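Local coordinates for protein UDP-galactopyranose mutase (Deinococcus radiodurans, PDB 3HDY) that probably interconverts UDP-galactopyranose and UDP-galactofuranose with the help of a bound FAD cofactor, at residues Lys182-Asp187 with Pro336-Glu341. Numbering follows the deposited sequence.
With GDU (galactose-uridine-5'-diphosphate), chain K.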
# COMPACT_ATOMS: atom_id res chain seq x y z
N LYS A 182 10.01 25.95 20.35
CA LYS A 182 9.03 25.79 19.29
C LYS A 182 8.51 24.35 19.21
O LYS A 182 7.31 24.12 19.06
CB LYS A 182 9.62 26.22 17.95
CG LYS A 182 8.65 26.13 16.79
CD LYS A 182 9.04 27.08 15.67
CE LYS A 182 10.44 26.81 15.19
NZ LYS A 182 10.73 27.53 13.92
N GLN A 183 9.41 23.39 19.33
CA GLN A 183 9.06 21.99 19.21
C GLN A 183 8.20 21.49 20.37
O GLN A 183 7.20 20.80 20.16
CB GLN A 183 10.34 21.14 19.11
CG GLN A 183 10.11 19.65 19.27
CD GLN A 183 9.35 19.04 18.11
OE1 GLN A 183 9.04 19.72 17.13
NE2 GLN A 183 9.05 17.75 18.21
N TRP A 184 8.58 21.85 21.59
CA TRP A 184 7.92 21.32 22.77
C TRP A 184 6.93 22.29 23.40
O TRP A 184 6.02 21.88 24.12
CB TRP A 184 8.95 20.90 23.82
CG TRP A 184 9.99 19.97 23.28
CD1 TRP A 184 11.20 20.31 22.76
CD2 TRP A 184 9.90 18.55 23.22
NE1 TRP A 184 11.88 19.18 22.38
CE2 TRP A 184 11.11 18.08 22.65
CE3 TRP A 184 8.93 17.61 23.60
CZ2 TRP A 184 11.37 16.73 22.44
CZ3 TRP A 184 9.19 16.27 23.39
CH2 TRP A 184 10.40 15.84 22.82
N GLY A 185 7.12 23.58 23.14
CA GLY A 185 6.35 24.60 23.81
C GLY A 185 6.87 24.80 25.22
O GLY A 185 6.18 25.33 26.09
N LEU A 186 8.11 24.38 25.45
CA LEU A 186 8.76 24.51 26.75
C LEU A 186 10.18 25.05 26.57
O LEU A 186 10.84 24.77 25.57
CB LEU A 186 8.82 23.15 27.45
CG LEU A 186 7.66 22.65 28.34
CD1 LEU A 186 6.32 23.21 27.91
CD2 LEU A 186 7.61 21.12 28.37
N ASP A 187 10.64 25.84 27.54
CA ASP A 187 12.04 26.26 27.58
C ASP A 187 12.89 25.02 27.84
O ASP A 187 12.44 24.08 28.49
CB ASP A 187 12.27 27.30 28.68
CG ASP A 187 13.58 28.05 28.53
OD1 ASP A 187 13.70 28.89 27.61
OD2 ASP A 187 14.51 27.80 29.33
N PRO A 336 6.96 11.53 23.51
CA PRO A 336 6.89 11.67 24.97
C PRO A 336 7.59 12.97 25.35
O PRO A 336 8.50 13.39 24.63
CB PRO A 336 7.69 10.47 25.47
CG PRO A 336 7.72 9.51 24.33
CD PRO A 336 7.73 10.35 23.10
N VAL A 337 7.19 13.60 26.45
CA VAL A 337 7.79 14.88 26.86
C VAL A 337 8.58 14.74 28.15
O VAL A 337 8.04 14.97 29.23
CB VAL A 337 6.71 15.96 27.04
CG1 VAL A 337 7.37 17.31 27.24
CG2 VAL A 337 5.77 15.97 25.86
N PRO A 338 9.86 14.37 28.03
CA PRO A 338 10.71 14.06 29.18
C PRO A 338 10.94 15.26 30.11
O PRO A 338 11.65 16.19 29.75
CB PRO A 338 12.03 13.62 28.53
CG PRO A 338 11.67 13.24 27.13
CD PRO A 338 10.58 14.20 26.76
N ARG A 339 10.33 15.21 31.29
CA ARG A 339 10.51 16.22 32.33
C ARG A 339 9.97 15.64 33.64
O ARG A 339 9.13 14.74 33.61
CB ARG A 339 9.77 17.51 31.97
CG ARG A 339 8.26 17.34 31.85
CD ARG A 339 7.60 18.64 31.41
NE ARG A 339 8.00 19.77 32.24
CZ ARG A 339 7.27 20.86 32.43
NH1 ARG A 339 6.08 20.97 31.86
NH2 ARG A 339 7.72 21.84 33.20
N PRO A 340 10.46 16.13 34.78
CA PRO A 340 10.11 15.57 36.10
C PRO A 340 8.60 15.40 36.30
O PRO A 340 8.16 14.33 36.74
CB PRO A 340 10.66 16.60 37.08
CG PRO A 340 11.80 17.22 36.35
CD PRO A 340 11.39 17.27 34.90
N GLU A 341 7.82 16.43 35.98
CA GLU A 341 6.37 16.35 36.12
C GLU A 341 5.77 15.17 35.37
O GLU A 341 4.95 14.43 35.93
CB GLU A 341 5.69 17.66 35.71
CG GLU A 341 6.51 18.53 34.77
CD GLU A 341 7.34 19.56 35.51
OE1 GLU A 341 8.58 19.56 35.35
OE2 GLU A 341 6.75 20.37 36.25
N1 GDU K . 17.37 20.53 18.84
C2 GDU K . 17.68 21.71 18.54
N3 GDU K . 18.10 22.31 17.52
C4 GDU K . 18.26 21.51 16.46
C5 GDU K . 17.95 20.08 16.62
C6 GDU K . 17.51 19.66 17.82
O2 GDU K . 17.51 22.61 19.64
O4 GDU K . 18.66 21.92 15.38
C1D GDU K . 16.88 20.10 20.13
C2D GDU K . 15.36 19.98 20.41
O2D GDU K . 15.06 19.97 21.80
C3D GDU K . 15.05 18.63 19.80
C4D GDU K . 16.26 17.83 20.32
O4D GDU K . 17.33 18.77 20.49
O3D GDU K . 13.82 18.14 20.33
C5D GDU K . 16.58 16.52 19.59
O5D GDU K . 16.58 16.84 18.18
PA GDU K . 16.08 15.75 17.14
O1A GDU K . 16.46 16.17 15.76
O2A GDU K . 16.82 14.51 17.50
O3A GDU K . 14.49 15.62 17.24
PB GDU K . 13.58 14.65 16.38
O1B GDU K . 12.43 15.51 16.01
O2B GDU K . 13.01 13.45 17.07
O3B GDU K . 14.22 14.15 14.99
C1' GDU K . 13.88 13.10 14.06
C2' GDU K . 14.82 11.86 14.20
C3' GDU K . 16.27 12.38 14.20
C4' GDU K . 16.55 12.90 12.76
C5' GDU K . 15.44 13.92 12.37
C6' GDU K . 15.46 14.28 10.86
O2' GDU K . 14.51 11.03 15.33
O3' GDU K . 17.16 11.32 14.60
O4' GDU K . 16.58 11.77 11.87
O5' GDU K . 14.05 13.67 12.75
O6' GDU K . 16.60 15.10 10.54
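The six-membered ring of W184 lies against V337 and the backbone before it: CE3 of W184 meets CG1 of V337 at 4.0 Å, and CZ3 of W184 comes to 3.2 Å from O of P336, which sits at the ring edge, near its plane. An indole suits this place because its far end is apolar enough to pack on valine and on CD of P338, while the pyrrole N-H is left for the substrate. NE1 of W184 gives a bent hydrogen bond to O3D of the bound UDP-galactose (3.0 Å, 138° at the hydrogen) and a weak one to O2D, reaching both ribose hydroxyls, O3D more closely. With a leucine in its place, the ribose would probably lose its indole donor and a gap would open beside V337.

The same methyl, CG1 of V337, also touches CD2 of L186 at 4.0 Å, wedged between indole and leucine. L186, apolar and branched, also lays CD2 over one face of the R339 guanidinium, 3.8 Å from NH1; the opposite face carries CD of E341, whose OE1 forms a salt bridge with NE of R339.

The contact joins the C-terminal end of helix 159-184, where G185 takes the positive phi that favours glycine, to the link between strand 320-336 and helix 340-355, with R339 at the N-cap position; L191 packs on both W184 and L186.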